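PDB 5G5G: putative xanthine dehydrogenase YAGS fad-binding subunit from Escherichia coli, which binds a pterin cytosine dinucleotide and a dioxothiomolybdenum centre, and probably serves as the catalytic subunit of a periplasmic aldehyde oxidase. Local coordinates for residues 15-20 with 479-484; 50-55 with 122-127; 76-81 with 116-121. One frame throughout, in Å; residues are numbered along the deposited sequence. Where two conformers were deposited one is given.

Contact 1 of 3, residues 15-20 with 479-484; sequences LKVVGR and TAAEML
This is a helix-to-loop contact: the carboxylate of buried E482 on helix 472-484 is gripped by consecutive backbone amides of the N-terminal loop at K16, V17 and V18. Its CG stands anti to the backbone N (chi1 -170°) and the chain then bends at chi2, which turns the carboxylate toward the loop. OE2 takes the K16 amide on its syn lone pair, with K16 N 2.9 Å from E482 OE2. OE1 accepts twice: V17 N lies 2.8 Å from E482 OE1 on the syn side but tilted 33° out of the carboxylate plane, and V18 N reaches the same oxygen nearly end-on, also at 2.8 Å. Three N-H groups thus hold both oxygens, fix the carboxylate's rotation and probably help to stabilise its negative charge. Beside this polar core, V18 CG2 rests 3.9 Å from T479 CA, while V17 CG1 meets A481 CB at 4.1 Å. On the loop side, R20 NE binds L15 O at 2.8 Å, in the carbonyl plane, and the side-chain amide of Q478 donates from NE2 to V17 O. V17 to R20 form a type II beta turn with G19 third, but the E482 bonds, not the turn, dock the loop. The V18 side chain lies about 8 Å from the bound pterin cytosine dinucleotide. Successive loop N-H groups holding a helix-borne carboxylate thus anchor the N-terminal loop in the molybdopterin cofactor-binding region.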
loop_
_atom_site.group_PDB
_atom_site.type_symbol
_atom_site.label_atom_id
_atom_site.label_comp_id
_atom_site.label_asym_id
_atom_site.label_seq_id
_atom_site.Cartn_x
_atom_site.Cartn_y
_atom_site.Cartn_z
ATOM N N LEU C 15 -29.087 20.592 8.956
ATOM C CA LEU C 15 -27.725 20.245 9.330
ATOM C C LEU C 15 -27.549 20.040 10.829
ATOM O O LEU C 15 -26.514 20.375 11.392
ATOM C CB LEU C 15 -26.714 21.286 8.796
ATOM C CG LEU C 15 -26.773 21.447 7.266
ATOM C CD1 LEU C 15 -25.899 22.625 6.862
ATOM C CD2 LEU C 15 -26.297 20.204 6.585
ATOM N N LYS C 16 -28.533 19.393 11.448
ATOM C CA LYS C 16 -28.395 18.978 12.871
ATOM C C LYS C 16 -27.497 17.786 13.061
ATOM O O LYS C 16 -26.958 17.610 14.158
ATOM C CB LYS C 16 -29.759 18.660 13.485
ATOM C CG LYS C 16 -30.691 19.840 13.521
ATOM C CD LYS C 16 -32.094 19.438 13.999
ATOM C CE LYS C 16 -32.990 20.653 14.094
ATOM N NZ LYS C 16 -34.363 20.273 14.473
ATOM N N VAL C 17 -27.355 16.986 12.027
ATOM C CA VAL C 17 -26.581 15.743 12.057
ATOM C C VAL C 17 -25.692 15.608 10.835
ATOM O O VAL C 17 -24.508 15.351 10.950
ATOM C CB VAL C 17 -27.462 14.483 12.203
ATOM C CG1 VAL C 17 -26.575 13.300 12.631
ATOM C CG2 VAL C 17 -28.587 14.684 13.202
ATOM N N VAL C 18 -26.263 15.757 9.650
ATOM C CA VAL C 18 -25.499 15.887 8.420
ATOM C C VAL C 18 -24.642 17.153 8.506
ATOM O O VAL C 18 -25.090 18.196 9.023
ATOM C CB VAL C 18 -26.433 15.941 7.178
ATOM C CG1 VAL C 18 -25.654 16.295 5.906
ATOM C CG2 VAL C 18 -27.190 14.623 7.024
ATOM N N GLY C 19 -23.420 17.030 7.981
ATOM C CA GLY C 19 -22.452 18.100 7.946
ATOM C C GLY C 19 -21.602 18.215 9.201
ATOM O O GLY C 19 -20.700 19.082 9.240
ATOM N N ARG C 20 -21.811 17.323 10.170
ATOM C CA ARG C 20 -21.155 17.377 11.463
ATOM C C ARG C 20 -20.116 16.274 11.524
ATOM O O ARG C 20 -20.291 15.222 10.919
ATOM C CB ARG C 20 -22.167 17.299 12.548
ATOM C CG ARG C 20 -22.920 18.655 12.549
ATOM C CD ARG C 20 -23.769 18.882 13.673
ATOM N NE ARG C 20 -24.660 20.039 13.461
ATOM C CZ ARG C 20 -24.568 21.199 14.098
ATOM N NH1 ARG C 20 -23.567 21.407 14.956
ATOM N NH2 ARG C 20 -25.479 22.151 13.918
ATOM N N THR C 479 -27.738 10.800 7.550
ATOM C CA THR C 479 -28.839 11.151 6.641
ATOM C C THR C 479 -30.187 10.731 7.176
ATOM O O THR C 479 -31.127 11.541 7.314
ATOM C CB THR C 479 -28.606 10.586 5.228
ATOM O OG1 THR C 479 -27.347 11.069 4.712
ATOM C CG2 THR C 479 -29.751 10.984 4.295
ATOM N N ALA C 480 -30.288 9.473 7.591
ATOM C CA ALA C 480 -31.519 9.013 8.178
ATOM C C ALA C 480 -31.889 9.738 9.486
ATOM O O ALA C 480 -33.043 10.110 9.706
ATOM C CB ALA C 480 -31.482 7.520 8.377
ATOM N N ALA C 481 -30.887 9.950 10.349
ATOM C CA ALA C 481 -31.122 10.656 11.584
ATOM C C ALA C 481 -31.679 12.071 11.305
ATOM O O ALA C 481 -32.598 12.551 11.986
ATOM C CB ALA C 481 -29.823 10.731 12.384
ATOM N N GLU C 482 -31.063 12.759 10.344
ATOM C CA GLU C 482 -31.474 14.096 9.984
ATOM C C GLU C 482 -32.911 14.110 9.505
ATOM O O GLU C 482 -33.704 14.962 9.915
ATOM C CB GLU C 482 -30.590 14.662 8.872
ATOM C CG GLU C 482 -30.831 16.149 8.629
ATOM C CD GLU C 482 -30.089 17.035 9.625
ATOM O OE1 GLU C 482 -28.823 16.930 9.679
ATOM O OE2 GLU C 482 -30.750 17.828 10.316
ATOM N N MET C 483 -33.234 13.170 8.624
ATOM C CA MET C 483 -34.582 13.134 8.003
ATOM C C MET C 483 -35.703 12.795 8.984
ATOM O O MET C 483 -36.825 13.269 8.834
ATOM C CB MET C 483 -34.566 12.150 6.856
ATOM C CG MET C 483 -33.713 12.577 5.675
ATOM S SD MET C 483 -34.292 14.050 4.851
ATOM C CE MET C 483 -35.787 13.522 4.011
ATOM N N LEU C 484 -35.397 11.959 9.971
ATOM C CA LEU C 484 -36.395 11.429 10.886
ATOM C C LEU C 484 -36.413 12.130 12.224
ATOM O O LEU C 484 -37.321 11.885 13.009
ATOM C CB LEU C 484 -36.234 9.898 11.039
ATOM C CG LEU C 484 -36.628 9.184 9.739
ATOM C CD1 LEU C 484 -36.041 7.804 9.708
ATOM C CD2 LEU C 484 -38.121 9.093 9.596
#

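Contact 2 of 3, residues 50-55 with 122-127; sequences YGYIVG and QARAAA
Y52 lays its ring against helix 120-127, and R124 crosses one face of it. CG of Y52 is anti to the backbone N (chi1 -160°), which swings the ring along the helix surface. At the root, Y52 CB packs 3.8 Å from A123 CB. Next, CG and CD2 lie under the backbone of R124, whose CA stands 3.9 Å from the centroid of the Y52 ring and 16° off its normal, a CH-pi contact. Y52 CD1 meets A127 CB obliquely at 3.7 Å. Segment 122-127 runs 28° from the direction of 50-55; A123 and A127 face the strand with only a methyl each, and the segment axes approach to 7.4 Å in the a/b hammerhead domain. Further out, Y52 CE2 and CZ touch the aliphatic stem of R124, with CZ 3.7 Å from R124 CG, and the OH ends 3.9 Å from R124 CD. Replacing the ring by an alanine here is likely to open a gap beside A127 and leave the R124 stem without the face it lies on. P271 also touches the Y52 side chain. Towards the strand end, V54 CG2 adds an apolar contact to A127 CB at 3.9 Å, while at the start of 50-55, Y50 O lies 3.7 Å from A123 CB.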
loop_
_atom_site.group_PDB
_atom_site.type_symbol
_atom_site.label_atom_id
_atom_site.label_comp_id
_atom_site.label_asym_id
_atom_site.label_seq_id
_atom_site.Cartn_x
_atom_site.Cartn_y
_atom_site.Cartn_z
ATOM N N TYR C 50 -9.665 -24.841 2.201
ATOM C CA TYR C 50 -8.770 -23.781 1.764
ATOM C C TYR C 50 -8.388 -23.978 0.325
ATOM O O TYR C 50 -7.908 -25.038 -0.052
ATOM C CB TYR C 50 -7.542 -23.777 2.639
ATOM C CG TYR C 50 -7.793 -23.446 4.071
ATOM C CD1 TYR C 50 -8.244 -24.387 4.961
ATOM C CD2 TYR C 50 -7.624 -22.146 4.539
ATOM C CE1 TYR C 50 -8.468 -24.082 6.287
ATOM C CE2 TYR C 50 -7.856 -21.821 5.877
ATOM C CZ TYR C 50 -8.295 -22.794 6.743
ATOM O OH TYR C 50 -8.524 -22.457 8.086
ATOM N N GLY C 51 -8.559 -22.946 -0.499
ATOM C CA GLY C 51 -8.072 -23.023 -1.866
ATOM C C GLY C 51 -6.859 -22.157 -2.099
ATOM O O GLY C 51 -6.864 -21.001 -1.710
ATOM N N TYR C 52 -5.854 -22.678 -2.794
ATOM C CA TYR C 52 -4.648 -21.965 -3.033
ATOM C C TYR C 52 -4.448 -21.861 -4.549
ATOM O O TYR C 52 -4.399 -22.879 -5.262
ATOM C CB TYR C 52 -3.468 -22.592 -2.306
ATOM C CG TYR C 52 -2.298 -21.656 -2.134
ATOM C CD1 TYR C 52 -1.376 -21.454 -3.171
ATOM C CD2 TYR C 52 -2.098 -20.990 -0.942
ATOM C CE1 TYR C 52 -0.293 -20.597 -3.008
ATOM C CE2 TYR C 52 -1.039 -20.131 -0.755
ATOM C CZ TYR C 52 -0.134 -19.941 -1.788
ATOM O OH TYR C 52 0.913 -19.081 -1.614
ATOM N N ILE C 53 -4.334 -20.624 -5.016
ATOM C CA ILE C 53 -4.207 -20.305 -6.430
ATOM C C ILE C 53 -2.861 -20.679 -7.056
ATOM O O ILE C 53 -1.828 -20.474 -6.445
ATOM C CB ILE C 53 -4.502 -18.797 -6.575
ATOM C CG1 ILE C 53 -5.551 -18.604 -7.620
ATOM C CG2 ILE C 53 -3.265 -17.915 -6.576
ATOM C CD1 ILE C 53 -6.847 -18.516 -6.869
ATOM N N VAL C 54 -2.895 -21.206 -8.288
ATOM C CA VAL C 54 -1.699 -21.371 -9.121
ATOM C C VAL C 54 -1.814 -20.392 -10.279
ATOM O O VAL C 54 -2.792 -20.415 -11.042
ATOM C CB VAL C 54 -1.564 -22.792 -9.660
ATOM C CG1 VAL C 54 -0.317 -22.965 -10.519
ATOM C CG2 VAL C 54 -1.576 -23.782 -8.490
ATOM N N GLY C 55 -0.803 -19.551 -10.420
ATOM C CA GLY C 55 -0.777 -18.520 -11.471
ATOM C C GLY C 55 0.197 -18.840 -12.582
ATOM O O GLY C 55 1.133 -19.622 -12.392
ATOM N N GLN C 122 -1.399 -27.161 3.891
ATOM C CA GLN C 122 -1.471 -28.290 2.951
ATOM C C GLN C 122 -1.842 -27.822 1.535
ATOM O O GLN C 122 -1.275 -28.361 0.542
ATOM C CB GLN C 122 -2.421 -29.341 3.442
ATOM C CG GLN C 122 -1.776 -30.230 4.502
ATOM C CD GLN C 122 -2.679 -31.261 5.109
ATOM O OE1 GLN C 122 -2.379 -32.472 5.087
ATOM N NE2 GLN C 122 -3.824 -30.808 5.645
ATOM N N ALA C 123 -2.742 -26.838 1.432
ATOM C CA ALA C 123 -3.104 -26.288 0.112
ATOM C C ALA C 123 -1.939 -25.614 -0.583
ATOM O O ALA C 123 -1.688 -25.860 -1.768
ATOM C CB ALA C 123 -4.270 -25.354 0.223
ATOM N N ARG C 124 -1.206 -24.766 0.171
ATOM C CA ARG C 124 -0.033 -24.089 -0.347
ATOM C C ARG C 124 1.031 -25.075 -0.859
ATOM O O ARG C 124 1.541 -24.920 -1.993
ATOM C CB ARG C 124 0.562 -23.138 0.703
ATOM C CG ARG C 124 1.787 -22.405 0.169
ATOM C CD ARG C 124 2.271 -21.378 1.178
ATOM N NE ARG C 124 2.514 -22.008 2.453
ATOM C CZ ARG C 124 2.663 -21.388 3.622
ATOM N NH1 ARG C 124 2.589 -20.068 3.700
ATOM N NH2 ARG C 124 2.880 -22.104 4.708
ATOM N N ALA C 125 1.365 -26.061 -0.017
ATOM C CA ALA C 125 2.357 -27.063 -0.353
ATOM C C ALA C 125 1.949 -27.858 -1.581
ATOM O O ALA C 125 2.837 -28.137 -2.444
ATOM C CB ALA C 125 2.632 -27.972 0.820
ATOM N N ALA C 126 0.669 -28.236 -1.671
ATOM C CA ALA C 126 0.187 -28.998 -2.823
ATOM C C ALA C 126 0.203 -28.186 -4.126
ATOM O O ALA C 126 0.465 -28.733 -5.188
ATOM C CB ALA C 126 -1.204 -29.595 -2.573
ATOM N N ALA C 127 -0.041 -26.898 -4.019
ATOM C CA ALA C 127 -0.040 -26.010 -5.187
ATOM C C ALA C 127 1.320 -26.008 -5.890
ATOM O O ALA C 127 1.340 -25.930 -7.118
ATOM C CB ALA C 127 -0.469 -24.612 -4.792
#

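Contact 3 of 3, residues 76-81 with 116-121; sequences GVLAVI and VAETFE
L78 turns its CG anti to its own carbonyl carbon (chi1 -63°), while V116 sends CG1 anti to the backbone N (chi1 -179°), and the two branches meet with L78 CD1 4.1 Å from V116 CG1. E118, folded back at chi2, lays its CG 3.4 Å from G76 O, and its OE2 comes to 3.7 Å from L78 CD2. The backbones beneath run antiparallel, with the register shifted by one residue at a classic beta bulge: L78 and A79 both face V116. L78 N binds V116 O at 2.8 Å, A79 N binds that oxygen weakly, and V116 N answers with a nearly straight bond to A79 O at 2.9 Å and 176°. V77 and A117 form the non-hydrogen-bonded pair before the bulge. Just before strand 77-82, G76 O accepts from E118 N (2.9 Å). G76 has positive phi, and a side chain there would point at E118. A salt bridge to R264 holds the E118 carboxylate. Past it, T119 is the N-cap of helix 120-127, its OG1 capping the backbone N of Q122; OG1 also bonds to Q122 NE2. The two faces of this sheet edge are covered by different helices: V116 and A79 pack on helix 250-262, as do L78 and I81, whereas V77 and A117 lie against A126 and A123 of helix 120-127.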
loop_
_atom_site.group_PDB
_atom_site.type_symbol
_atom_site.label_atom_id
_atom_site.label_comp_id
_atom_site.label_asym_id
_atom_site.label_seq_id
_atom_site.Cartn_x
_atom_site.Cartn_y
_atom_site.Cartn_z
ATOM N N GLY C 76 -3.826 -34.002 2.593
ATOM C CA GLY C 76 -4.954 -33.143 2.910
ATOM C C GLY C 76 -5.731 -32.591 1.684
ATOM O O GLY C 76 -6.662 -31.782 1.845
ATOM N N VAL C 77 -5.339 -32.992 0.459
ATOM C CA VAL C 77 -5.921 -32.363 -0.770
ATOM C C VAL C 77 -7.274 -33.027 -1.059
ATOM O O VAL C 77 -7.411 -34.236 -0.999
ATOM C CB VAL C 77 -4.962 -32.462 -1.978
ATOM C CG1 VAL C 77 -5.654 -32.053 -3.275
ATOM C CG2 VAL C 77 -3.794 -31.518 -1.752
ATOM N N LEU C 78 -8.258 -32.187 -1.387
ATOM C CA LEU C 78 -9.599 -32.587 -1.743
ATOM C C LEU C 78 -9.813 -32.591 -3.251
ATOM O O LEU C 78 -10.436 -33.526 -3.757
ATOM C CB LEU C 78 -10.646 -31.624 -1.139
ATOM C CG LEU C 78 -10.759 -31.511 0.393
ATOM C CD1 LEU C 78 -11.982 -30.672 0.735
ATOM C CD2 LEU C 78 -10.922 -32.884 0.953
ATOM N N ALA C 79 -9.322 -31.596 -3.958
ATOM C CA ALA C 79 -9.505 -31.508 -5.416
ATOM C C ALA C 79 -8.562 -30.446 -5.985
ATOM O O ALA C 79 -7.996 -29.624 -5.253
ATOM C CB ALA C 79 -10.937 -31.090 -5.730
ATOM N N VAL C 80 -8.423 -30.464 -7.318
ATOM C CA VAL C 80 -7.730 -29.376 -8.000
ATOM C C VAL C 80 -8.642 -28.877 -9.120
ATOM O O VAL C 80 -9.024 -29.670 -9.988
ATOM C CB VAL C 80 -6.374 -29.845 -8.621
ATOM C CG1 VAL C 80 -5.649 -28.660 -9.253
ATOM C CG2 VAL C 80 -5.521 -30.518 -7.539
ATOM N N ILE C 81 -8.971 -27.596 -9.089
ATOM C CA ILE C 81 -9.828 -26.956 -10.085
ATOM C C ILE C 81 -8.980 -26.434 -11.227
ATOM O O ILE C 81 -7.974 -25.776 -10.965
ATOM C CB ILE C 81 -10.601 -25.785 -9.490
ATOM C CG1 ILE C 81 -11.248 -26.210 -8.165
ATOM C CG2 ILE C 81 -11.617 -25.229 -10.497
ATOM C CD1 ILE C 81 -12.031 -27.475 -8.172
ATOM N N VAL C 116 -7.537 -27.304 -3.495
ATOM C CA VAL C 116 -8.399 -27.214 -2.335
ATOM C C VAL C 116 -7.918 -28.280 -1.367
ATOM O O VAL C 116 -7.763 -29.444 -1.764
ATOM C CB VAL C 116 -9.858 -27.556 -2.747
ATOM C CG1 VAL C 116 -10.786 -27.455 -1.558
ATOM C CG2 VAL C 116 -10.289 -26.608 -3.836
ATOM N N ALA C 117 -7.627 -27.884 -0.132
ATOM C CA ALA C 117 -7.164 -28.821 0.888
ATOM C C ALA C 117 -7.767 -28.515 2.275
ATOM O O ALA C 117 -8.404 -27.508 2.480
ATOM C CB ALA C 117 -5.656 -28.783 0.949
ATOM N N GLU C 118 -7.504 -29.409 3.212
ATOM C CA GLU C 118 -8.087 -29.368 4.546
ATOM C C GLU C 118 -7.539 -28.203 5.376
ATOM O O GLU C 118 -8.253 -27.663 6.222
ATOM C CB GLU C 118 -7.798 -30.683 5.250
ATOM C CG GLU C 118 -8.604 -31.827 4.677
ATOM C CD GLU C 118 -10.056 -31.821 5.112
ATOM O OE1 GLU C 118 -10.469 -30.956 5.936
ATOM O OE2 GLU C 118 -10.802 -32.684 4.630
ATOM N N THR C 119 -6.300 -27.817 5.091
ATOM C CA THR C 119 -5.654 -26.720 5.785
ATOM C C THR C 119 -4.959 -25.798 4.807
ATOM O O THR C 119 -4.568 -26.215 3.699
ATOM C CB THR C 119 -4.637 -27.193 6.848
ATOM O OG1 THR C 119 -3.557 -27.852 6.193
ATOM C CG2 THR C 119 -5.276 -28.108 7.835
ATOM N N PHE C 120 -4.760 -24.552 5.232
ATOM C CA PHE C 120 -3.971 -23.582 4.441
ATOM C C PHE C 120 -2.571 -24.122 4.028
ATOM O O PHE C 120 -2.146 -24.011 2.864
ATOM C CB PHE C 120 -3.809 -22.286 5.230
ATOM C CG PHE C 120 -2.977 -21.273 4.539
ATOM C CD1 PHE C 120 -3.381 -20.720 3.381
ATOM C CD2 PHE C 120 -1.737 -20.941 5.052
ATOM C CE1 PHE C 120 -2.594 -19.802 2.725
ATOM C CE2 PHE C 120 -0.963 -19.995 4.440
ATOM C CZ PHE C 120 -1.356 -19.452 3.265
ATOM N N GLU C 121 -1.850 -24.647 4.979
ATOM C CA GLU C 121 -0.491 -25.072 4.704
ATOM C C GLU C 121 -0.456 -26.238 3.722
ATOM O O GLU C 121 0.431 -26.331 2.863
ATOM C CB GLU C 121 0.239 -25.434 6.014
ATOM C CG GLU C 121 0.314 -24.219 6.975
ATOM C CD GLU C 121 -0.919 -24.019 7.910
ATOM O OE1 GLU C 121 -1.933 -24.769 7.846
ATOM O OE2 GLU C 121 -0.901 -23.003 8.700
#

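Along the chain the three contacts are nested: contact 1 closes the longest loop, contact 2 lies inside it, and contact 3 inside contact 2. Contacts 2 and 3 are neighbours, with centres about 7 Å apart. They share helix 120-127 and one mixed sheet, in which strand 111-117 lies between 49-55 and 77-82, and they are joined directly by a probable hydrogen bond from A117 N to Y50 O (2.9 Å). Both belong to the a/b hammerhead domain. Contact 1 is remote, its centre about 49 Å from contact 2 and 50 Å from contact 3, and docks the N-terminal loop independently in a cofactor-binding region, whereas contacts 2 and 3 build one sheet-and-helix layer.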